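Local structure of transcriptional repressor (Vibrio fischeri, 3KV1) at residues F84-G89 / N99-C104; E116-P121 / K140-Q145; A122-P127 / R209-E214; E150-G155 / E216-I221. The protein probably binds DNA and a carbohydrate as a SorC-family transcriptional repressor, this fragment being its putative sugar-binding domain. One frame throughout, in Å; residues are numbered along the deposited sequence. Where two conformers were deposited one is given.

Contact 1: residues F84-G89 / N99-C104; sequences FVSAIG and NADHIC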
loop_
_atom_site.group_PDB
_atom_site.type_symbol
_atom_site.label_atom_id
_atom_site.label_comp_id
_atom_site.label_asym_id
_atom_site.label_seq_id
_atom_site.Cartn_x
_atom_site.Cartn_y
_atom_site.Cartn_z
ATOM N N PHE A 84 -0.309 1.143 12.516
ATOM C CA PHE A 84 0.351 2.286 11.892
ATOM C C PHE A 84 -0.351 2.566 10.562
ATOM O O PHE A 84 -0.336 1.714 9.662
ATOM C CB PHE A 84 1.838 1.973 11.691
ATOM C CG PHE A 84 2.573 1.795 12.991
ATOM C CD1 PHE A 84 2.699 0.530 13.555
ATOM C CD2 PHE A 84 3.014 2.904 13.701
ATOM C CE1 PHE A 84 3.361 0.379 14.785
ATOM C CE2 PHE A 84 3.642 2.757 14.915
ATOM C CZ PHE A 84 3.804 1.475 15.462
ATOM N N VAL A 85 -0.997 3.733 10.468
ATOM C CA VAL A 85 -1.894 4.053 9.361
ATOM C C VAL A 85 -1.319 5.191 8.536
ATOM O O VAL A 85 -0.987 6.256 9.090
ATOM C CB VAL A 85 -3.279 4.504 9.873
ATOM C CG1 VAL A 85 -4.238 4.641 8.695
ATOM C CG2 VAL A 85 -3.826 3.499 10.913
ATOM N N SER A 86 -1.185 4.992 7.221
ATOM C CA SER A 86 -0.668 6.082 6.367
ATOM C C SER A 86 -1.601 7.264 6.353
ATOM O O SER A 86 -2.816 7.103 6.147
ATOM C CB SER A 86 -0.519 5.577 4.930
ATOM O OG SER A 86 0.479 4.588 4.871
ATOM N N ALA A 87 -1.048 8.468 6.544
ATOM C CA ALA A 87 -1.848 9.687 6.546
ATOM C C ALA A 87 -1.730 10.429 5.236
ATOM O O ALA A 87 -2.283 11.513 5.088
ATOM C CB ALA A 87 -1.400 10.637 7.687
ATOM N N ILE A 88 -0.981 9.859 4.306
ATOM C CA ILE A 88 -0.748 10.489 3.010
ATOM C C ILE A 88 -0.506 9.335 2.045
ATOM O O ILE A 88 -0.078 8.260 2.469
ATOM C CB ILE A 88 0.414 11.515 3.054
ATOM C CG1 ILE A 88 0.641 12.105 1.665
ATOM C CG2 ILE A 88 1.725 10.842 3.556
ATOM C CD1 ILE A 88 1.606 13.343 1.644
ATOM N N GLY A 89 -0.843 9.529 0.778
ATOM C CA GLY A 89 -0.747 8.467 -0.232
ATOM C C GLY A 89 0.687 8.101 -0.589
ATOM O O GLY A 89 1.656 8.682 -0.059
ATOM N N ASN A 99 8.204 7.089 1.558
ATOM C CA ASN A 99 6.795 6.929 1.593
ATOM C C ASN A 99 6.202 6.676 2.995
ATOM O O ASN A 99 6.726 5.882 3.671
ATOM C CB ASN A 99 6.725 5.636 0.852
ATOM C CG ASN A 99 5.624 5.516 0.087
ATOM O OD1 ASN A 99 5.713 5.236 -1.084
ATOM N ND2 ASN A 99 4.518 5.668 0.698
ATOM N N ALA A 100 5.069 7.268 3.366
ATOM C CA ALA A 100 4.481 6.954 4.654
ATOM C C ALA A 100 4.162 5.460 4.777
ATOM O O ALA A 100 4.283 4.890 5.846
ATOM C CB ALA A 100 3.218 7.774 4.864
ATOM N N ASP A 101 3.718 4.849 3.682
ATOM C CA ASP A 101 3.387 3.436 3.686
ATOM C C ASP A 101 4.612 2.590 4.074
ATOM O O ASP A 101 4.520 1.679 4.916
ATOM C CB ASP A 101 2.866 3.067 2.291
ATOM C CG ASP A 101 2.610 1.628 2.137
ATOM O OD1 ASP A 101 2.029 1.070 3.097
ATOM O OD2 ASP A 101 2.974 1.077 1.058
ATOM N N HIS A 102 5.753 2.842 3.434
ATOM C CA HIS A 102 6.979 2.116 3.785
ATOM C C HIS A 102 7.347 2.318 5.254
ATOM O O HIS A 102 7.676 1.365 5.948
ATOM C CB HIS A 102 8.156 2.569 2.915
ATOM C CG HIS A 102 8.114 2.042 1.518
ATOM N ND1 HIS A 102 8.561 0.780 1.186
ATOM C CD2 HIS A 102 7.686 2.609 0.365
ATOM C CE1 HIS A 102 8.402 0.589 -0.113
ATOM N NE2 HIS A 102 7.875 1.684 -0.634
ATOM N N ILE A 103 7.239 3.555 5.727
ATOM C CA ILE A 103 7.511 3.847 7.129
ATOM C C ILE A 103 6.569 3.063 8.049
ATOM O O ILE A 103 7.023 2.478 9.030
ATOM C CB ILE A 103 7.422 5.344 7.420
ATOM C CG1 ILE A 103 8.473 6.090 6.545
ATOM C CG2 ILE A 103 7.664 5.601 8.899
ATOM C CD1 ILE A 103 8.275 7.665 6.565
ATOM N N CYS A 104 5.279 3.007 7.712
ATOM C CA CYS A 104 4.336 2.276 8.568
ATOM C C CYS A 104 4.724 0.794 8.615
ATOM O O CYS A 104 4.658 0.149 9.680
ATOM C CB CYS A 104 2.898 2.362 8.017
ATOM S SG CYS A 104 2.166 4.026 8.319
HETATM O O HOH W 1 0.679 2.009 5.576
HETATM O O HOH W 2 2.032 6.107 1.717
HETATM O O HOH W 3 3.943 9.148 1.382
#

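Contact 2: residues E116-P121 / K140-Q145; sequences ETLYAP and KETLSQ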
loop_
_atom_site.group_PDB
_atom_site.type_symbol
_atom_site.label_atom_id
_atom_site.label_comp_id
_atom_site.label_asym_id
_atom_site.label_seq_id
_atom_site.Cartn_x
_atom_site.Cartn_y
_atom_site.Cartn_z
ATOM N N GLU A 116 -1.537 -0.077 7.860
ATOM C CA GLU A 116 -2.751 0.102 7.062
ATOM C C GLU A 116 -2.479 1.113 5.935
ATOM O O GLU A 116 -2.261 2.308 6.180
ATOM C CB GLU A 116 -3.918 0.534 7.957
ATOM C CG GLU A 116 -4.238 -0.511 9.036
ATOM C CD GLU A 116 -5.383 -0.154 9.995
ATOM O OE1 GLU A 116 -6.116 0.833 9.766
ATOM O OE2 GLU A 116 -5.550 -0.894 10.993
ATOM N N THR A 117 -2.466 0.614 4.703
ATOM C CA THR A 117 -2.057 1.433 3.547
ATOM C C THR A 117 -3.184 2.365 3.077
ATOM O O THR A 117 -4.365 1.995 3.129
ATOM C CB THR A 117 -1.614 0.501 2.389
ATOM O OG1 THR A 117 -0.421 -0.185 2.794
ATOM C CG2 THR A 117 -1.334 1.298 1.104
ATOM N N LEU A 118 -2.819 3.581 2.662
ATOM C CA LEU A 118 -3.769 4.450 1.969
ATOM C C LEU A 118 -3.596 4.128 0.488
ATOM O O LEU A 118 -2.512 4.375 -0.057
ATOM C CB LEU A 118 -3.463 5.924 2.285
ATOM C CG LEU A 118 -4.446 6.939 1.696
ATOM C CD1 LEU A 118 -5.875 6.719 2.190
ATOM C CD2 LEU A 118 -3.966 8.345 2.078
ATOM N N TYR A 119 -4.618 3.511 -0.145
ATOM C CA TYR A 119 -4.518 3.074 -1.550
ATOM C C TYR A 119 -4.778 4.198 -2.549
ATOM O O TYR A 119 -5.765 4.159 -3.311
ATOM C CB TYR A 119 -5.468 1.874 -1.818
ATOM C CG TYR A 119 -5.025 0.676 -1.034
ATOM C CD1 TYR A 119 -5.747 0.247 0.074
ATOM C CD2 TYR A 119 -3.847 0.005 -1.358
ATOM C CE1 TYR A 119 -5.321 -0.856 0.824
ATOM C CE2 TYR A 119 -3.403 -1.095 -0.596
ATOM C CZ TYR A 119 -4.148 -1.507 0.489
ATOM O OH TYR A 119 -3.699 -2.586 1.247
ATOM N N ALA A 120 -3.899 5.205 -2.541
ATOM C CA ALA A 120 -3.988 6.323 -3.450
ATOM C C ALA A 120 -2.592 6.926 -3.534
ATOM O O ALA A 120 -1.800 6.809 -2.586
ATOM C CB ALA A 120 -4.925 7.387 -2.893
ATOM N N PRO A 121 -2.300 7.593 -4.641
ATOM C CA PRO A 121 -0.995 8.264 -4.689
ATOM C C PRO A 121 -0.960 9.493 -3.759
ATOM O O PRO A 121 -2.000 10.083 -3.460
ATOM C CB PRO A 121 -0.877 8.758 -6.140
ATOM C CG PRO A 121 -2.181 8.539 -6.785
ATOM C CD PRO A 121 -3.105 7.772 -5.856
ATOM N N LYS A 140 -11.607 6.788 1.770
ATOM C CA LYS A 140 -12.271 7.442 2.894
ATOM C C LYS A 140 -12.149 6.592 4.148
ATOM O O LYS A 140 -12.003 7.126 5.248
ATOM C CB LYS A 140 -13.768 7.706 2.592
ATOM C CG LYS A 140 -14.001 8.931 1.760
ATOM C CD LYS A 140 -15.452 9.079 1.292
ATOM C CE LYS A 140 -16.434 8.941 2.432
ATOM N NZ LYS A 140 -17.848 8.899 1.922
ATOM N N GLU A 141 -12.177 5.274 3.992
ATOM C CA GLU A 141 -12.136 4.411 5.159
ATOM C C GLU A 141 -10.787 4.539 5.854
ATOM O O GLU A 141 -10.728 4.654 7.074
ATOM C CB GLU A 141 -12.412 2.934 4.844
ATOM C CG GLU A 141 -12.564 2.114 6.113
ATOM C CD GLU A 141 -12.857 0.644 5.843
ATOM O OE1 GLU A 141 -13.711 0.345 4.974
ATOM O OE2 GLU A 141 -12.238 -0.214 6.513
ATOM N N THR A 142 -9.702 4.539 5.080
ATOM C CA THR A 142 -8.382 4.613 5.691
ATOM C C THR A 142 -8.165 5.992 6.299
ATOM O O THR A 142 -7.597 6.117 7.386
ATOM C CB THR A 142 -7.258 4.267 4.683
ATOM O OG1 THR A 142 -7.452 2.916 4.243
ATOM C CG2 THR A 142 -5.883 4.364 5.349
ATOM N N LEU A 143 -8.583 7.029 5.591
ATOM C CA LEU A 143 -8.440 8.382 6.135
ATOM C C LEU A 143 -9.234 8.531 7.435
ATOM O O LEU A 143 -8.806 9.235 8.348
ATOM C CB LEU A 143 -8.871 9.443 5.124
ATOM C CG LEU A 143 -7.954 9.635 3.928
ATOM C CD1 LEU A 143 -8.497 10.797 3.093
ATOM C CD2 LEU A 143 -6.535 9.915 4.402
ATOM N N SER A 144 -10.383 7.864 7.529
ATOM C CA SER A 144 -11.145 7.878 8.776
ATOM C C SER A 144 -10.400 7.162 9.897
ATOM O O SER A 144 -10.408 7.624 11.038
ATOM C CB SER A 144 -12.554 7.303 8.603
ATOM O OG SER A 144 -13.405 8.255 7.999
ATOM N N GLN A 145 -9.740 6.055 9.576
ATOM C CA GLN A 145 -8.914 5.379 10.582
ATOM C C GLN A 145 -7.764 6.289 11.057
ATOM O O GLN A 145 -7.412 6.334 12.246
ATOM C CB GLN A 145 -8.350 4.049 10.060
ATOM C CG GLN A 145 -9.435 2.979 9.836
ATOM C CD GLN A 145 -10.387 2.857 11.023
ATOM O OE1 GLN A 145 -11.603 3.070 10.890
ATOM N NE2 GLN A 145 -9.838 2.530 12.199
HETATM O O HOH W 4 -6.960 3.130 1.512
HETATM O O HOH W 5 -5.860 0.014 4.297
#

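Contact 3: residues A122-P127 / R209-E214; sequences AYVNDP and RVIGLE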
loop_
_atom_site.group_PDB
_atom_site.type_symbol
_atom_site.label_atom_id
_atom_site.label_comp_id
_atom_site.label_asym_id
_atom_site.label_seq_id
_atom_site.Cartn_x
_atom_site.Cartn_y
_atom_site.Cartn_z
ATOM N N ALA A 122 0.239 9.889 -3.369
ATOM C CA ALA A 122 0.413 11.096 -2.532
ATOM C C ALA A 122 0.012 12.353 -3.294
ATOM O O ALA A 122 -0.588 13.274 -2.722
ATOM C CB ALA A 122 1.872 11.221 -2.102
ATOM N N TYR A 123 0.336 12.398 -4.586
ATOM C CA TYR A 123 0.203 13.633 -5.385
ATOM C C TYR A 123 -0.612 13.432 -6.642
ATOM O O TYR A 123 -0.559 12.360 -7.255
ATOM C CB TYR A 123 1.579 14.181 -5.794
ATOM C CG TYR A 123 2.458 14.452 -4.603
ATOM C CD1 TYR A 123 2.081 15.377 -3.643
ATOM C CD2 TYR A 123 3.649 13.765 -4.423
ATOM C CE1 TYR A 123 2.868 15.629 -2.523
ATOM C CE2 TYR A 123 4.454 14.011 -3.321
ATOM C CZ TYR A 123 4.058 14.937 -2.365
ATOM O OH TYR A 123 4.868 15.189 -1.278
ATOM N N VAL A 124 -1.355 14.467 -7.033
ATOM C CA VAL A 124 -2.055 14.443 -8.310
ATOM C C VAL A 124 -1.850 15.820 -8.957
ATOM O O VAL A 124 -1.482 16.782 -8.285
ATOM C CB VAL A 124 -3.556 14.137 -8.134
ATOM C CG1 VAL A 124 -3.729 12.767 -7.528
ATOM C CG2 VAL A 124 -4.218 15.166 -7.244
ATOM N N ASN A 125 -2.074 15.910 -10.261
ATOM C CA ASN A 125 -1.815 17.159 -10.968
ATOM C C ASN A 125 -3.030 18.086 -11.081
ATOM O O ASN A 125 -2.965 19.130 -11.746
ATOM C CB ASN A 125 -1.204 16.888 -12.344
ATOM C CG ASN A 125 -2.183 16.217 -13.305
ATOM O OD1 ASN A 125 -1.807 15.849 -14.416
ATOM N ND2 ASN A 125 -3.439 16.073 -12.891
ATOM N N ASP A 126 -4.122 17.721 -10.412
ATOM C CA ASP A 126 -5.388 18.447 -10.565
ATOM C C ASP A 126 -6.316 18.180 -9.384
ATOM O O ASP A 126 -6.553 17.034 -9.026
ATOM C CB ASP A 126 -6.080 18.014 -11.859
ATOM C CG ASP A 126 -7.582 18.282 -11.845
ATOM O OD1 ASP A 126 -7.999 19.427 -11.549
ATOM O OD2 ASP A 126 -8.345 17.344 -12.153
ATOM N N PRO A 127 -6.854 19.243 -8.777
ATOM C CA PRO A 127 -7.747 19.044 -7.629
ATOM C C PRO A 127 -8.997 18.222 -7.992
ATOM O O PRO A 127 -9.589 17.636 -7.091
ATOM C CB PRO A 127 -8.147 20.478 -7.224
ATOM C CG PRO A 127 -7.859 21.320 -8.457
ATOM C CD PRO A 127 -6.687 20.670 -9.131
ATOM N N ARG A 209 -3.130 19.365 -4.662
ATOM C CA ARG A 209 -2.347 18.347 -5.351
ATOM C C ARG A 209 -1.945 17.190 -4.435
ATOM O O ARG A 209 -1.147 16.373 -4.838
ATOM C CB ARG A 209 -1.036 18.952 -5.921
ATOM C CG ARG A 209 -1.232 20.172 -6.802
ATOM C CD ARG A 209 -2.118 19.924 -8.033
ATOM N NE ARG A 209 -2.598 21.226 -8.485
ATOM C CZ ARG A 209 -2.005 21.989 -9.398
ATOM N NH1 ARG A 209 -0.913 21.579 -10.045
ATOM N NH2 ARG A 209 -2.517 23.175 -9.664
ATOM N N VAL A 210 -2.474 17.143 -3.208
ATOM C CA VAL A 210 -2.049 16.140 -2.223
ATOM C C VAL A 210 -3.240 15.338 -1.715
ATOM O O VAL A 210 -4.301 15.896 -1.460
ATOM C CB VAL A 210 -1.365 16.773 -0.978
ATOM C CG1 VAL A 210 -0.775 15.681 -0.076
ATOM C CG2 VAL A 210 -0.285 17.734 -1.399
ATOM N N ILE A 211 -3.060 14.021 -1.559
ATOM C CA ILE A 211 -4.089 13.188 -1.002
ATOM C C ILE A 211 -3.664 12.713 0.373
ATOM O O ILE A 211 -2.677 11.992 0.508
ATOM C CB ILE A 211 -4.341 11.961 -1.893
ATOM C CG1 ILE A 211 -4.982 12.452 -3.205
ATOM C CG2 ILE A 211 -5.292 11.018 -1.183
ATOM C CD1 ILE A 211 -5.150 11.401 -4.220
ATOM N N GLY A 212 -4.381 13.143 1.399
ATOM C CA GLY A 212 -4.018 12.731 2.751
ATOM C C GLY A 212 -4.863 13.500 3.739
ATOM O O GLY A 212 -5.850 14.129 3.334
ATOM N N LEU A 213 -4.500 13.431 5.020
ATOM C CA LEU A 213 -5.159 14.244 6.058
ATOM C C LEU A 213 -4.975 15.751 5.883
ATOM O O LEU A 213 -4.191 16.210 5.052
ATOM C CB LEU A 213 -4.640 13.858 7.444
ATOM C CG LEU A 213 -4.949 12.439 7.952
ATOM C CD1 LEU A 213 -4.420 12.358 9.368
ATOM C CD2 LEU A 213 -6.454 12.137 7.907
ATOM N N GLU A 214 -5.731 16.522 6.662
ATOM C CA GLU A 214 -5.580 17.980 6.680
ATOM C C GLU A 214 -5.383 18.511 8.096
ATOM O O GLU A 214 -5.470 17.768 9.082
ATOM C CB GLU A 214 -6.786 18.665 6.022
ATOM C CG GLU A 214 -8.109 18.352 6.688
ATOM C CD GLU A 214 -9.281 19.034 5.999
ATOM O OE1 GLU A 214 -9.838 18.446 5.052
ATOM O OE2 GLU A 214 -9.635 20.164 6.397
#

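Contact 4: residues E150-G155 / E216-I221; sequences EFALVG and EDLRQI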
loop_
_atom_site.group_PDB
_atom_site.type_symbol
_atom_site.label_atom_id
_atom_site.label_comp_id
_atom_site.label_asym_id
_atom_site.label_seq_id
_atom_site.Cartn_x
_atom_site.Cartn_y
_atom_site.Cartn_z
ATOM N N GLU A 150 -4.901 7.784 18.001
ATOM C CA GLU A 150 -4.442 8.386 19.245
ATOM C C GLU A 150 -3.203 9.287 19.040
ATOM O O GLU A 150 -3.021 10.237 19.762
ATOM C CB GLU A 150 -4.064 7.265 20.244
ATOM C CG GLU A 150 -5.277 6.472 20.858
ATOM C CD GLU A 150 -5.732 5.282 20.021
ATOM O OE1 GLU A 150 -6.492 4.445 20.558
ATOM O OE2 GLU A 150 -5.315 5.143 18.846
ATOM N N PHE A 151 -2.330 8.917 18.101
ATOM C CA PHE A 151 -1.086 9.650 17.826
ATOM C C PHE A 151 -0.986 10.009 16.364
ATOM O O PHE A 151 -1.570 9.322 15.530
ATOM C CB PHE A 151 0.144 8.771 18.107
ATOM C CG PHE A 151 0.215 8.266 19.526
ATOM C CD1 PHE A 151 -0.488 7.099 19.900
ATOM C CD2 PHE A 151 1.004 8.932 20.462
ATOM C CE1 PHE A 151 -0.437 6.633 21.203
ATOM C CE2 PHE A 151 1.062 8.465 21.789
ATOM C CZ PHE A 151 0.341 7.306 22.140
ATOM N N ALA A 152 -0.168 11.036 16.056
ATOM C CA ALA A 152 0.285 11.252 14.682
ATOM C C ALA A 152 1.787 11.424 14.753
ATOM O O ALA A 152 2.304 11.984 15.729
ATOM C CB ALA A 152 -0.392 12.511 14.043
ATOM N N LEU A 153 2.500 10.922 13.757
ATOM C CA LEU A 153 3.945 11.065 13.745
ATOM C C LEU A 153 4.260 11.828 12.452
ATOM O O LEU A 153 4.079 11.315 11.353
ATOM C CB LEU A 153 4.557 9.660 13.788
ATOM C CG LEU A 153 6.067 9.582 13.718
ATOM C CD1 LEU A 153 6.641 10.207 15.010
ATOM C CD2 LEU A 153 6.414 8.105 13.618
ATOM N N VAL A 154 4.647 13.091 12.577
ATOM C CA VAL A 154 4.807 13.897 11.371
ATOM C C VAL A 154 6.083 14.719 11.423
ATOM O O VAL A 154 6.570 15.073 12.513
ATOM C CB VAL A 154 3.600 14.845 11.209
ATOM C CG1 VAL A 154 2.323 14.066 10.820
ATOM C CG2 VAL A 154 3.383 15.680 12.515
ATOM N N GLY A 155 6.618 15.044 10.257
ATOM C CA GLY A 155 7.779 15.919 10.212
ATOM C C GLY A 155 7.299 17.308 9.868
ATOM O O GLY A 155 6.208 17.468 9.305
ATOM N N GLU A 216 -7.132 20.319 10.137
ATOM C CA GLU A 216 -8.210 20.115 11.105
ATOM C C GLU A 216 -8.241 18.693 11.685
ATOM O O GLU A 216 -8.687 18.484 12.812
ATOM C CB GLU A 216 -9.563 20.474 10.500
ATOM C CG GLU A 216 -10.652 20.667 11.534
ATOM C CD GLU A 216 -10.374 21.821 12.506
ATOM O OE1 GLU A 216 -9.584 22.740 12.181
ATOM O OE2 GLU A 216 -10.957 21.807 13.608
ATOM N N ASP A 217 -7.799 17.709 10.909
ATOM C CA ASP A 217 -7.702 16.348 11.435
ATOM C C ASP A 217 -6.638 16.313 12.507
ATOM O O ASP A 217 -6.841 15.724 13.567
ATOM C CB ASP A 217 -7.334 15.341 10.346
ATOM C CG ASP A 217 -8.348 15.304 9.216
ATOM O OD1 ASP A 217 -9.574 15.358 9.485
ATOM O OD2 ASP A 217 -7.907 15.233 8.055
ATOM N N LEU A 218 -5.484 16.929 12.247
ATOM C CA LEU A 218 -4.423 16.914 13.245
ATOM C C LEU A 218 -4.887 17.647 14.510
ATOM O O LEU A 218 -4.466 17.312 15.623
ATOM C CB LEU A 218 -3.126 17.595 12.721
ATOM C CG LEU A 218 -2.306 16.846 11.669
ATOM C CD1 LEU A 218 -1.042 17.681 11.226
ATOM C CD2 LEU A 218 -1.874 15.455 12.169
ATOM N N ARG A 219 -5.747 18.648 14.358
ATOM C CA ARG A 219 -6.155 19.425 15.529
ATOM C C ARG A 219 -6.921 18.529 16.524
ATOM O O ARG A 219 -6.900 18.778 17.736
ATOM C CB ARG A 219 -7.023 20.614 15.120
ATOM C CG ARG A 219 -7.214 21.687 16.201
ATOM C CD ARG A 219 -7.991 22.931 15.651
ATOM N NE ARG A 219 -7.297 23.529 14.508
ATOM C CZ ARG A 219 -6.137 24.173 14.600
ATOM N NH1 ARG A 219 -5.572 24.369 15.797
ATOM N NH2 ARG A 219 -5.556 24.656 13.506
ATOM N N GLN A 220 -7.606 17.510 16.012
ATOM C CA GLN A 220 -8.375 16.609 16.880
ATOM C C GLN A 220 -7.713 15.251 17.155
ATOM O O GLN A 220 -8.345 14.381 17.721
ATOM C CB GLN A 220 -9.815 16.405 16.366
ATOM C CG GLN A 220 -9.934 15.839 14.940
ATOM C CD GLN A 220 -9.753 14.323 14.855
ATOM O OE1 GLN A 220 -10.409 13.571 15.584
ATOM N NE2 GLN A 220 -8.906 13.866 13.922
ATOM N N ILE A 221 -6.446 15.074 16.776
ATOM C CA ILE A 221 -5.709 13.872 17.151
ATOM C C ILE A 221 -5.063 14.178 18.517
ATOM O O ILE A 221 -4.418 15.199 18.680
ATOM C CB ILE A 221 -4.651 13.485 16.066
ATOM C CG1 ILE A 221 -5.377 12.870 14.852
ATOM C CG2 ILE A 221 -3.581 12.522 16.631
ATOM C CD1 ILE A 221 -4.439 12.458 13.726
#

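Contact 1: residues F84-G89 / N99-C104
Asp101 OD2 is the best-held polar atom here, with three partners: a salt bridge to Arg105 NH1, a hydrogen bond from Tyr119 OH of the second subunit and a weak one with Thr117 OG1 of that subunit. The other carboxylate oxygen, OD1, pairs with Thr117 OG1 of its own chain and accepts from a water at 3.0 Å. That water is also hydrogen-bonded to Ser86 OG, at 2.7 Å, so the strand's last side chain meets the helix indirectly. The hydroxyl itself lies alongside the first helical turn, with OG 3.3 Å from Asp101 CA. Two more waters carry the backbone join. One donates to Ile88 O and accepts from Asp101 N, the latter at 2.9 Å; the other donates to Gly89 O and accepts from Ala100 N, the latter at 3.0 Å. Strand 84-86 and helix 100-104 run antiparallel, their axes at 173°, as expected of the first half of a beta-alpha-beta crossover: the helix leads on to strand 114-116, parallel to strand 83-86. Further along, the contact is apolar. Cys104, its SG anti to the carbonyl carbon (chi1 -75°), lays the sulfur against the strand backbone, 3.7 Å from Ser86 N, while its CB packs on Phe84 CB. At the other end the CG2 branch of Ile88 rests on Ala100 CB. Polar chemistry thus gathers at the helix's N-terminal turn, where waters engage amides of that turn, and the positive end of the helix dipole, together with Arg105, would probably help keep Asp101 ionised at the subunit boundary.

Contact 2: residues E116-P121 / K140-Q145
Segments 116-121 and 140-145 come nearest at Leu118 and Thr142, whose CA atoms stand 5.9 Å apart, just before an inverse gamma turn centred on Tyr119. In this Rossmann-like alpha/beta domain the arrangement sets a helix against the loop that follows a parallel strand's C-terminal end. Leu118 does most of the apolar work. Its CG is anti to the backbone N (chi1 -176°); CD1 sits between two helix residues, 3.8 Å from Thr142 CB and also against Leu143, while CD2 meets Leu143 CD2 tip to tip at the same separation. The side chains cross obliquely in both pairs. Thr142 is turned so that OG1 lies beside its own backbone N (chi1 -62°), which leaves CG2 to pack against Leu118 CD1. At the strand end, Glu116 is extended beyond CG; OE1 passes 3.9 Å from Gln145 CB, but its charge is answered elsewhere, by Arg83 in a salt bridge. The Tyr119 ring lies at the dimer interface, one face over Thr117 CG2. The polar join between loop and helix runs through water. One water donates to Thr117 O at 2.7 Å and is held only weakly by Thr142 OG1. A second makes three bonds: it donates to Thr117 O, lies 2.8 Å from Thr142 OG1, and accepts from Tyr119 N at 2.9 Å.

Contact 3: residues A122-P127 / R209-E214
Two hydrogen bonds form the backbone part of this contact, flanking Tyr123 and Val210 as a non-hydrogen-bonded antiparallel pair. Ile211 N donates to Ala122 O at 2.8 Å and Val124 N to Arg209 O at 2.9 Å, with N-H...O angles of 162° and 157°; each donor sits above the carbonyl plane. The same oxygens also receive CA-H contacts: Val210 CA approaches Ala122 O at 3.3 Å, and Tyr123 CA comes within 3.1 Å of Arg209 O. Apolar groups pack beside the bridge. The Tyr123 and Val210 side chains point the same way, with Val210 CG2 in the plane of the ring at its edge, 4.0 Å from CE1. Val124 CG1 meets Ile211 CD1, the two side chains crossing at about a right angle. Arg209 supplies the charged part. Bent at chi2 (-59°), it folds its aliphatic stem over the loop, CB and CD of Arg209 each 3.2 Å from Val124 O, and lays one guanidinium face on Asn125 O. The guanidinium nitrogens bond elsewhere, NH1 to Phe170 O and NH2 to Glu175 in a salt bridge. Tyr123 OH is likewise held by His164 and Gln63, while Tyr123 O accepts from His136 of the second subunit. Near the end of the 122-127 loop Asp126 takes the N-cap of helix 127-134, bonding Ser128 N. A glycerol about 4 Å from the Tyr123 side chain, probably from the crystallisation liquor, at most hints at a pocket there; the arrangement itself is a single beta bridge between two loops distant in sequence.

Contact 4: residues E150-G155 / E216-I221
Ala152 CB is the hub of the first shell, a small methyl met by two larger side chains. Leu218 brings its CD2 to within 3.8 Å of it, and Ile221 CD1 stands 4.1 Å off. The other branch of Ile221, CG2, lies against the strand backbone, 3.6 Å from Phe151 C and 3.8 Å from Ala152 N, so one isoleucine touches both a side chain and a peptide group. Its torsion allows this: CG2 is anti to the backbone N, while CG1 sits beside it (chi1 -75°) and carries CD1 on toward Ala152. Leu218 keeps CG anti to its carbonyl carbon (chi1 -72°) and extends from the last part of the helix. The next shell fixes the turn that presents these two residues. Ile221 N donates to Leu218 O, and Asp217 O is gripped twice by Gln220: by its backbone N at 3.1 Å and by NE2 at 2.8 Å, the latter in the carbonyl plane on a lone pair. Further out, Arg147 holds this turn, its NE in a salt bridge with Asp217 OD1 and its carbonyl oxygen bonded to Gln220 NE2, while Asp217 OD2 accepts from Glu214 N at the N-cap. On the strand side, Glu150 OE2 accepts from Ala58 N and Glu150 O from Asn223 ND2. Strand 151-158 runs parallel to and between strands 58-61 and 223-227, so the contact is the short helix 215-219 and its exit turn packed over a central strand just before the chain enters the neighbouring one, a layering typical of Rossmann-like alpha/beta sheets.

How the contacts relate
Contacts 1, 2 and 3 form one continuous block; contact 4, centred about 13 Å from the centre of contact 1 and about 18 Å from that of contact 3, does not touch it, though 216-221 follows closely after 209-214 in the chain. Contacts 1 and 2, with centres about 9 Å apart, share the parallel pairing of neighbouring strands through Phe84 O and Glu116 N, 2.8 Å apart. Contact 3 joins contact 1 through Leu213 N and Ala87 O at 2.9 Å, and packs Ile211 on the loop of contact 2. All three reach the second subunit; contact 4 does not. A glycerol, probably from the crystallisation liquor, lies beside Tyr123 of contact 3 and may mark a pocket.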